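Local coordinates for Cag-Z (Helicobacter pylori, PDB 1S2X), which is of unknown function but is encoded by the cag pathogenicity island, which also specifies a type IV secretion system, at residues A[36-48]-A[58-70]. The protein carries 1 engineered substitution. Sequence-based numbering, arbitrary orientation.
Sequences DKFIQNYATSLKD and RVQELRINMQKNF
Phe38 drives its ring against helix 58-68, and here the packing is tightest: Phe38 CZ lies 3.3 Å from CG of Met66, a selenomethionine, the two side chains crossing at about a right angle. With CG anti to the backbone N (chi1 178°), the ring reaches across the interface, and Phe38 CE1 also meets Leu62 CD1 at 3.7 Å. Leu62 is the hub of this apolar patch. Its CD1 methyl touches Phe38, Tyr42 and Ala43, while Leu62 CD2 turns to Leu46 CD1, 4.0 Å away. Leu46 CD2 continues the seam onto Val59 CG2 and Arg58 CB; Val59 also packs on Ala155 and Ile158 of helix 149-158. In this all-helical protein the contact pairs the successive helices 31-43 and 52-68 as a splayed helical hairpin, the N-to-C directions of the short segments 133° apart and their axes 10.4 Å apart. Residues 39-43 form a wider pi-type turn, where Ile39 O accepts from both Tyr42 N and Ala43 N. The side toward solvent is more polar and water-bridged. Asn65 CB makes a CH-pi contact over one face of the Tyr42 ring, 4.1 Å from the centroid, and Asn65 ND2 donates to a water that in turn donates to Tyr42 O. At the other end Arg58 stretches past Leu46, and Arg58 NH1 makes a weak, bent hydrogen bond to Ser45 O (3.0 Å, N-H...O angle 124°); Asp48 O sits over one guanidinium face, and the stronger polar partner is Asp54, salt-bridged to NE.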
ATOM      1  N   ASP A  36     -16.155  -2.859  -2.277  1.00 22.78           N
ATOM      2  CA  ASP A  36     -17.178  -3.892  -2.168  1.00 22.39           C
ATOM      3  C   ASP A  36     -18.389  -3.525  -3.009  1.00 25.00           C
ATOM      4  O   ASP A  36     -18.950  -4.300  -3.762  1.00 21.10           O
ATOM      5  CB  ASP A  36     -17.572  -4.106  -0.700  1.00 30.20           C
ATOM      6  CG  ASP A  36     -16.545  -4.960   0.022  1.00 40.36           C
ATOM      7  OD1 ASP A  36     -16.562  -5.038   1.267  1.00 26.12           O
ATOM      8  OD2 ASP A  36     -15.704  -5.570  -0.676  1.00 34.93           O
ATOM      9  N   LYS A  37     -18.824  -2.280  -2.888  1.00 24.77           N
ATOM     10  CA  LYS A  37     -20.009  -1.830  -3.603  1.00 26.01           C
ATOM     11  C   LYS A  37     -19.765  -1.750  -5.094  1.00 21.42           C
ATOM     12  O   LYS A  37     -20.625  -2.122  -5.893  1.00 24.68           O
ATOM     13  CB  LYS A  37     -20.421  -0.456  -3.046  1.00 30.49           C
ATOM     14  CG  LYS A  37     -21.921  -0.359  -2.786  1.00 51.56           C
ATOM     15  CD  LYS A  37     -22.376   1.092  -2.856  1.00 63.21           C
ATOM     16  CE  LYS A  37     -22.497   1.554  -4.299  1.00 69.67           C
ATOM     17  NZ  LYS A  37     -23.690   2.426  -4.500  1.00 60.84           N
ATOM     18  N   PHE A  38     -18.573  -1.268  -5.480  1.00 26.88           N
ATOM     19  CA  PHE A  38     -18.293  -1.216  -6.924  1.00 23.39           C
ATOM     20  C   PHE A  38     -18.309  -2.629  -7.479  1.00 22.95           C
ATOM     21  O   PHE A  38     -18.893  -2.907  -8.517  1.00 27.63           O
ATOM     22  CB  PHE A  38     -16.963  -0.515  -7.210  1.00 29.75           C
ATOM     23  CG  PHE A  38     -16.603  -0.484  -8.696  1.00 30.55           C
ATOM     24  CD1 PHE A  38     -15.646  -1.349  -9.204  1.00 32.06           C
ATOM     25  CD2 PHE A  38     -17.230   0.402  -9.552  1.00 21.27           C
ATOM     26  CE1 PHE A  38     -15.310  -1.351 -10.552  1.00 27.34           C
ATOM     27  CE2 PHE A  38     -16.928   0.391 -10.908  1.00 27.00           C
ATOM     28  CZ  PHE A  38     -15.996  -0.498 -11.406  1.00 29.67           C
ATOM     29  N   ILE A  39     -17.639  -3.543  -6.773  1.00 19.77           N
ATOM     30  CA  ILE A  39     -17.560  -4.918  -7.269  1.00 18.02           C
ATOM     31  C   ILE A  39     -18.939  -5.518  -7.459  1.00 26.81           C
ATOM     32  O   ILE A  39     -19.324  -6.052  -8.505  1.00 31.44           O
ATOM     33  CB  ILE A  39     -16.772  -5.781  -6.267  1.00 24.67           C
ATOM     34  CG1 ILE A  39     -15.267  -5.488  -6.295  1.00 25.86           C
ATOM     35  CG2 ILE A  39     -17.090  -7.245  -6.497  1.00 31.22           C
ATOM     36  CD1 ILE A  39     -14.759  -5.363  -7.712  1.00 17.17           C
ATOM     37  N   GLN A  40     -19.735  -5.401  -6.396  1.00 21.90           N
ATOM     38  CA  GLN A  40     -21.109  -5.895  -6.462  1.00 27.22           C
ATOM     39  C   GLN A  40     -21.915  -5.280  -7.584  1.00 25.21           C
ATOM     40  O   GLN A  40     -22.768  -5.930  -8.185  1.00 33.42           O
ATOM     41  CB  GLN A  40     -21.802  -5.630  -5.104  1.00 27.84           C
ATOM     42  CG  GLN A  40     -21.307  -6.638  -4.064  1.00 29.78           C
ATOM     43  CD  GLN A  40     -21.480  -8.079  -4.507  1.00 41.53           C
ATOM     44  OE1 GLN A  40     -22.573  -8.517  -4.888  1.00 54.42           O
ATOM     45  NE2 GLN A  40     -20.403  -8.862  -4.461  1.00 44.15           N
ATOM     46  N   ASN A  41     -21.707  -4.018  -7.923  1.00 26.53           N
ATOM     47  CA  ASN A  41     -22.546  -3.436  -8.962  1.00 33.44           C
ATOM     48  C   ASN A  41     -21.959  -3.578 -10.349  1.00 34.82           C
ATOM     49  O   ASN A  41     -22.690  -3.409 -11.333  1.00 41.34           O
ATOM     50  CB  ASN A  41     -22.801  -1.952  -8.654  1.00 41.76           C
ATOM     51  CG  ASN A  41     -23.855  -1.753  -7.580  1.00 39.36           C
ATOM     52  OD1 ASN A  41     -23.983  -0.683  -6.985  1.00 45.58           O
ATOM     53  ND2 ASN A  41     -24.629  -2.801  -7.313  1.00 45.16           N
ATOM     54  N   TYR A  42     -20.671  -3.893 -10.519  1.00 29.39           N
ATOM     55  CA  TYR A  42     -20.192  -3.884 -11.915  1.00 28.90           C
ATOM     56  C   TYR A  42     -19.410  -5.121 -12.285  1.00 20.41           C
ATOM     57  O   TYR A  42     -19.150  -5.389 -13.450  1.00 29.35           O
ATOM     58  CB  TYR A  42     -19.322  -2.635 -12.145  1.00 25.33           C
ATOM     59  CG  TYR A  42     -20.120  -1.351 -12.215  1.00 25.79           C
ATOM     60  CD1 TYR A  42     -20.887  -1.050 -13.333  1.00 35.90           C
ATOM     61  CD2 TYR A  42     -20.109  -0.437 -11.168  1.00 30.72           C
ATOM     62  CE1 TYR A  42     -21.627   0.123 -13.421  1.00 33.78           C
ATOM     63  CE2 TYR A  42     -20.841   0.730 -11.239  1.00 38.53           C
ATOM     64  CZ  TYR A  42     -21.598   1.002 -12.362  1.00 34.20           C
ATOM     65  OH  TYR A  42     -22.320   2.166 -12.427  1.00 46.58           O
ATOM     66  N   ALA A  43     -18.987  -5.900 -11.282  1.00 22.46           N
ATOM     67  CA  ALA A  43     -18.040  -6.964 -11.652  1.00 28.44           C
ATOM     68  C   ALA A  43     -18.572  -8.364 -11.419  1.00 26.03           C
ATOM     69  O   ALA A  43     -17.881  -9.338 -11.740  1.00 26.51           O
ATOM     70  CB  ALA A  43     -16.735  -6.758 -10.898  1.00 24.36           C
ATOM     71  N   THR A  44     -19.778  -8.536 -10.875  1.00 27.65           N
ATOM     72  CA  THR A  44     -20.247  -9.914 -10.703  1.00 30.39           C
ATOM     73  C   THR A  44     -20.448 -10.638 -12.029  1.00 30.01           C
ATOM     74  O   THR A  44     -20.238 -11.857 -12.115  1.00 27.85           O
ATOM     75  CB  THR A  44     -21.569  -9.954  -9.908  1.00 38.47           C
ATOM     76  OG1 THR A  44     -22.522  -9.139 -10.600  1.00 47.00           O
ATOM     77  CG2 THR A  44     -21.399  -9.370  -8.517  1.00 31.40           C
ATOM     78  N   SER A  45     -20.847  -9.949 -13.092  1.00 35.30           N
ATOM     79  CA  SER A  45     -21.062 -10.583 -14.392  1.00 37.12           C
ATOM     80  C   SER A  45     -19.810 -11.186 -15.017  1.00 38.30           C
ATOM     81  O   SER A  45     -19.934 -12.018 -15.935  1.00 33.60           O
ATOM     82  CB  SER A  45     -21.690  -9.573 -15.364  1.00 36.50           C
ATOM     83  OG  SER A  45     -20.745  -8.630 -15.842  1.00 39.92           O
ATOM     84  N   LEU A  46     -18.599 -10.848 -14.581  1.00 31.70           N
ATOM     85  CA  LEU A  46     -17.400 -11.514 -15.083  1.00 30.92           C
ATOM     86  C   LEU A  46     -17.521 -13.044 -14.974  1.00 34.33           C
ATOM     87  O   LEU A  46     -17.022 -13.810 -15.796  1.00 28.36           O
ATOM     88  CB  LEU A  46     -16.139 -11.115 -14.313  1.00 26.40           C
ATOM     89  CG  LEU A  46     -15.694  -9.662 -14.430  1.00 26.73           C
ATOM     90  CD1 LEU A  46     -14.564  -9.406 -13.442  1.00 23.43           C
ATOM     91  CD2 LEU A  46     -15.321  -9.348 -15.879  1.00 25.09           C
ATOM     92  N   LYS A  47     -18.194 -13.463 -13.916  1.00 30.84           N
ATOM     93  CA  LYS A  47     -18.400 -14.886 -13.643  1.00 35.53           C
ATOM     94  C   LYS A  47     -19.221 -15.534 -14.746  1.00 29.74           C
ATOM     95  O   LYS A  47     -19.109 -16.725 -15.031  1.00 32.57           O
ATOM     96  CB  LYS A  47     -19.080 -15.030 -12.282  1.00 33.84           C
ATOM     97  CG  LYS A  47     -19.313 -16.451 -11.813  1.00 52.34           C
ATOM     98  CD  LYS A  47     -19.219 -16.565 -10.301  1.00 56.96           C
ATOM     99  CE  LYS A  47     -17.982 -17.344  -9.881  1.00 58.51           C
ATOM    100  NZ  LYS A  47     -17.692 -18.465 -10.816  1.00 64.05           N
ATOM    101  N   ASP A  48     -20.082 -14.759 -15.420  1.00 33.63           N
ATOM    102  CA  ASP A  48     -20.836 -15.383 -16.508  1.00 39.15           C
ATOM    103  C   ASP A  48     -20.161 -15.184 -17.858  1.00 45.34           C
ATOM    104  O   ASP A  48     -20.842 -15.285 -18.885  1.00 39.34           O
ATOM    105  CB  ASP A  48     -22.270 -14.849 -16.561  1.00 37.85           C
ATOM    106  CG  ASP A  48     -22.993 -15.015 -15.237  1.00 38.42           C
ATOM    107  OD1 ASP A  48     -23.748 -14.098 -14.856  1.00 46.87           O
ATOM    108  OD2 ASP A  48     -22.807 -16.056 -14.575  1.00 38.74           O
ATOM    109  N   ARG A  58     -15.383  -8.203 -21.170  1.00 27.93           N
ATOM    110  CA  ARG A  58     -16.103  -7.753 -19.980  1.00 21.25           C
ATOM    111  C   ARG A  58     -15.150  -7.051 -19.037  1.00 23.14           C
ATOM    112  O   ARG A  58     -15.535  -6.179 -18.263  1.00 19.86           O
ATOM    113  CB  ARG A  58     -16.762  -8.955 -19.307  1.00 31.84           C
ATOM    114  CG  ARG A  58     -17.901  -9.539 -20.138  1.00 32.00           C
ATOM    115  CD  ARG A  58     -18.704 -10.561 -19.346  1.00 36.59           C
ATOM    116  NE  ARG A  58     -19.585 -11.335 -20.221  1.00 33.56           N
ATOM    117  CZ  ARG A  58     -20.742 -11.862 -19.840  1.00 41.96           C
ATOM    118  NH1 ARG A  58     -21.188 -11.706 -18.599  1.00 32.94           N
ATOM    119  NH2 ARG A  58     -21.448 -12.545 -20.734  1.00 39.60           N
ATOM    120  N   VAL A  59     -13.875  -7.429 -19.096  1.00 25.10           N
ATOM    121  CA  VAL A  59     -12.868  -6.735 -18.278  1.00 24.84           C
ATOM    122  C   VAL A  59     -12.617  -5.329 -18.817  1.00 17.70           C
ATOM    123  O   VAL A  59     -12.562  -4.368 -18.043  1.00 21.63           O
ATOM    124  CB  VAL A  59     -11.559  -7.532 -18.217  1.00 26.77           C
ATOM    125  CG1 VAL A  59     -10.451  -6.686 -17.584  1.00 29.08           C
ATOM    126  CG2 VAL A  59     -11.739  -8.831 -17.447  1.00 21.67           C
ATOM    127  N   GLN A  60     -12.491  -5.107 -20.114  1.00 18.53           N
ATOM    128  CA  GLN A  60     -12.534  -3.765 -20.675  1.00 27.08           C
ATOM    129  C   GLN A  60     -13.723  -2.928 -20.213  1.00 22.79           C
ATOM    130  O   GLN A  60     -13.623  -1.784 -19.777  1.00 21.58           O
ATOM    131  CB  GLN A  60     -12.642  -3.821 -22.214  1.00 30.45           C
ATOM    132  CG  GLN A  60     -11.355  -4.229 -22.905  1.00 35.37           C
ATOM    133  CD  GLN A  60     -11.392  -3.816 -24.370  1.00 51.49           C
ATOM    134  OE1 GLN A  60     -12.117  -2.907 -24.773  1.00 65.26           O
ATOM    135  NE2 GLN A  60     -10.576  -4.499 -25.147  1.00 49.03           N
ATOM    136  N   GLU A  61     -14.936  -3.466 -20.306  1.00 24.47           N
ATOM    137  CA  GLU A  61     -16.110  -2.709 -19.853  1.00 22.79           C
ATOM    138  C   GLU A  61     -16.046  -2.388 -18.374  1.00 18.86           C
ATOM    139  O   GLU A  61     -16.506  -1.349 -17.899  1.00 27.91           O
ATOM    140  CB  GLU A  61     -17.382  -3.504 -20.181  1.00 21.08           C
ATOM    141  CG  GLU A  61     -18.674  -2.714 -20.095  1.00 31.95           C
ATOM    142  CD  GLU A  61     -18.595  -1.411 -20.871  1.00 41.40           C
ATOM    143  OE1 GLU A  61     -18.358  -1.456 -22.096  1.00 63.52           O
ATOM    144  OE2 GLU A  61     -18.747  -0.336 -20.259  1.00 47.57           O
ATOM    145  N   LEU A  62     -15.480  -3.307 -17.589  1.00 22.77           N
ATOM    146  CA  LEU A  62     -15.267  -3.055 -16.172  1.00 22.88           C
ATOM    147  C   LEU A  62     -14.332  -1.868 -15.964  1.00 21.88           C
ATOM    148  O   LEU A  62     -14.586  -1.050 -15.081  1.00 20.86           O
ATOM    149  CB  LEU A  62     -14.688  -4.288 -15.452  1.00 19.52           C
ATOM    150  CG  LEU A  62     -14.512  -4.165 -13.941  1.00 20.93           C
ATOM    151  CD1 LEU A  62     -15.830  -3.834 -13.250  1.00 24.18           C
ATOM    152  CD2 LEU A  62     -13.933  -5.447 -13.360  1.00 21.18           C
ATOM    153  N   ARG A  63     -13.265  -1.808 -16.751  1.00 18.49           N
ATOM    154  CA  ARG A  63     -12.350  -0.679 -16.638  1.00 24.19           C
ATOM    155  C   ARG A  63     -13.060   0.613 -17.036  1.00 20.52           C
ATOM    156  O   ARG A  63     -12.832   1.677 -16.477  1.00 20.46           O
ATOM    157  CB  ARG A  63     -11.111  -0.820 -17.523  1.00 21.35           C
ATOM    158  CG  ARG A  63     -10.156   0.384 -17.501  1.00 20.46           C
ATOM    159  CD  ARG A  63      -9.489   0.583 -16.163  1.00 23.84           C
ATOM    160  NE  ARG A  63      -8.626   1.738 -15.979  1.00 30.77           N
ATOM    161  CZ  ARG A  63      -7.310   1.741 -16.186  1.00 43.65           C
ATOM    162  NH1 ARG A  63      -6.705   0.637 -16.604  1.00 65.30           N
ATOM    163  NH2 ARG A  63      -6.554   2.815 -16.002  1.00 44.83           N
ATOM    164  N   ILE A  64     -13.893   0.504 -18.056  1.00 22.03           N
ATOM    165  CA  ILE A  64     -14.603   1.720 -18.490  1.00 22.59           C
ATOM    166  C   ILE A  64     -15.555   2.113 -17.371  1.00 27.58           C
ATOM    167  O   ILE A  64     -15.667   3.303 -17.051  1.00 30.50           O
ATOM    168  CB  ILE A  64     -15.295   1.543 -19.845  1.00 21.95           C
ATOM    169  CG1 ILE A  64     -14.333   1.499 -21.041  1.00 26.01           C
ATOM    170  CG2 ILE A  64     -16.342   2.628 -20.091  1.00 25.34           C
ATOM    171  CD1 ILE A  64     -14.949   0.939 -22.305  1.00 34.55           C
ATOM    172  N   ASN A  65     -16.221   1.140 -16.739  1.00 23.12           N
ATOM    173  CA  ASN A  65     -17.101   1.498 -15.614  1.00 27.88           C
ATOM    174  C   ASN A  65     -16.301   2.050 -14.446  1.00 31.38           C
ATOM    175  O   ASN A  65     -16.734   2.946 -13.715  1.00 29.91           O
ATOM    176  CB  ASN A  65     -17.956   0.293 -15.184  1.00 22.93           C
ATOM    177  CG  ASN A  65     -19.106   0.159 -16.169  1.00 29.59           C
ATOM    178  OD1 ASN A  65     -19.568   1.205 -16.612  1.00 26.83           O
ATOM    179  ND2 ASN A  65     -19.544  -1.034 -16.529  1.00 27.33           N
HETATM  180  N   MSE A  66     -15.088   1.538 -14.239  1.00 20.98           N
HETATM  181  CA  MSE A  66     -14.238   2.103 -13.185  1.00 19.12           C
HETATM  182  C   MSE A  66     -13.967   3.576 -13.504  1.00 24.48           C
HETATM  183  O   MSE A  66     -14.059   4.483 -12.664  1.00 28.56           O
HETATM  184  CB  MSE A  66     -12.936   1.321 -13.075  1.00 26.88           C
HETATM  185  CG  MSE A  66     -12.888  -0.044 -12.409  1.00 23.82           C
HETATM  186 SE   MSE A  66     -11.293  -0.897 -12.680  1.00 26.52          SE
HETATM  187  CE  MSE A  66     -10.368  -0.018 -11.400  1.00 23.69           C
ATOM    188  N   GLN A  67     -13.606   3.917 -14.736  1.00 22.77           N
ATOM    189  CA  GLN A  67     -13.279   5.320 -15.049  1.00 26.40           C
ATOM    190  C   GLN A  67     -14.491   6.222 -14.897  1.00 26.75           C
ATOM    191  O   GLN A  67     -14.428   7.316 -14.345  1.00 30.88           O
ATOM    192  CB  GLN A  67     -12.742   5.471 -16.474  1.00 28.45           C
ATOM    193  CG  GLN A  67     -11.498   4.646 -16.788  1.00 33.35           C
ATOM    194  CD  GLN A  67     -10.185   5.375 -16.609  1.00 39.62           C
ATOM    195  OE1 GLN A  67      -9.211   5.209 -17.355  1.00 55.30           O
ATOM    196  NE2 GLN A  67     -10.103   6.216 -15.588  1.00 33.47           N
ATOM    197  N   LYS A  68     -15.627   5.764 -15.397  1.00 23.16           N
ATOM    198  CA  LYS A  68     -16.863   6.521 -15.310  1.00 35.33           C
ATOM    199  C   LYS A  68     -17.292   6.752 -13.865  1.00 38.04           C
ATOM    200  O   LYS A  68     -18.045   7.705 -13.614  1.00 39.11           O
ATOM    201  CB  LYS A  68     -17.996   5.818 -16.057  1.00 29.74           C
ATOM    202  CG  LYS A  68     -17.858   5.791 -17.576  1.00 36.41           C
ATOM    203  CD  LYS A  68     -19.008   4.967 -18.141  1.00 36.76           C
ATOM    204  CE  LYS A  68     -19.229   5.208 -19.618  1.00 39.78           C
ATOM    205  NZ  LYS A  68     -20.235   4.238 -20.149  1.00 33.55           N
ATOM    206  N   ASN A  69     -16.843   5.919 -12.936  1.00 33.03           N
ATOM    207  CA  ASN A  69     -17.236   6.045 -11.529  1.00 27.72           C
ATOM    208  C   ASN A  69     -16.140   6.704 -10.701  1.00 28.82           C
ATOM    209  O   ASN A  69     -16.162   6.689  -9.474  1.00 32.41           O
ATOM    210  CB  ASN A  69     -17.594   4.664 -10.961  1.00 35.11           C
ATOM    211  CG  ASN A  69     -18.993   4.236 -11.367  1.00 37.15           C
ATOM    212  OD1 ASN A  69     -19.260   3.758 -12.470  1.00 36.08           O
ATOM    213  ND2 ASN A  69     -19.920   4.419 -10.435  1.00 41.72           N
ATOM    214  N   PHE A  70     -15.167   7.284 -11.393  1.00 27.15           N
ATOM    215  CA  PHE A  70     -13.978   7.908 -10.837  1.00 25.74           C
ATOM    216  C   PHE A  70     -13.237   7.021  -9.857  1.00 35.83           C
ATOM    217  O   PHE A  70     -12.667   7.488  -8.874  1.00 31.84           O
ATOM    218  CB  PHE A  70     -14.341   9.254 -10.175  1.00 23.61           C
ATOM    219  CG  PHE A  70     -14.695  10.259 -11.275  1.00 29.36           C
ATOM    220  CD1 PHE A  70     -13.829  11.296 -11.569  1.00 35.72           C
ATOM    221  CD2 PHE A  70     -15.879  10.131 -11.985  1.00 35.13           C
ATOM    222  CE1 PHE A  70     -14.141  12.209 -12.563  1.00 34.34           C
ATOM    223  CE2 PHE A  70     -16.200  11.032 -12.980  1.00 35.50           C
ATOM    224  CZ  PHE A  70     -15.318  12.059 -13.268  1.00 30.77           C
TER
HETATM  225  O   HOH W   1     -18.605  -3.664 -15.737  1.00 25.78           O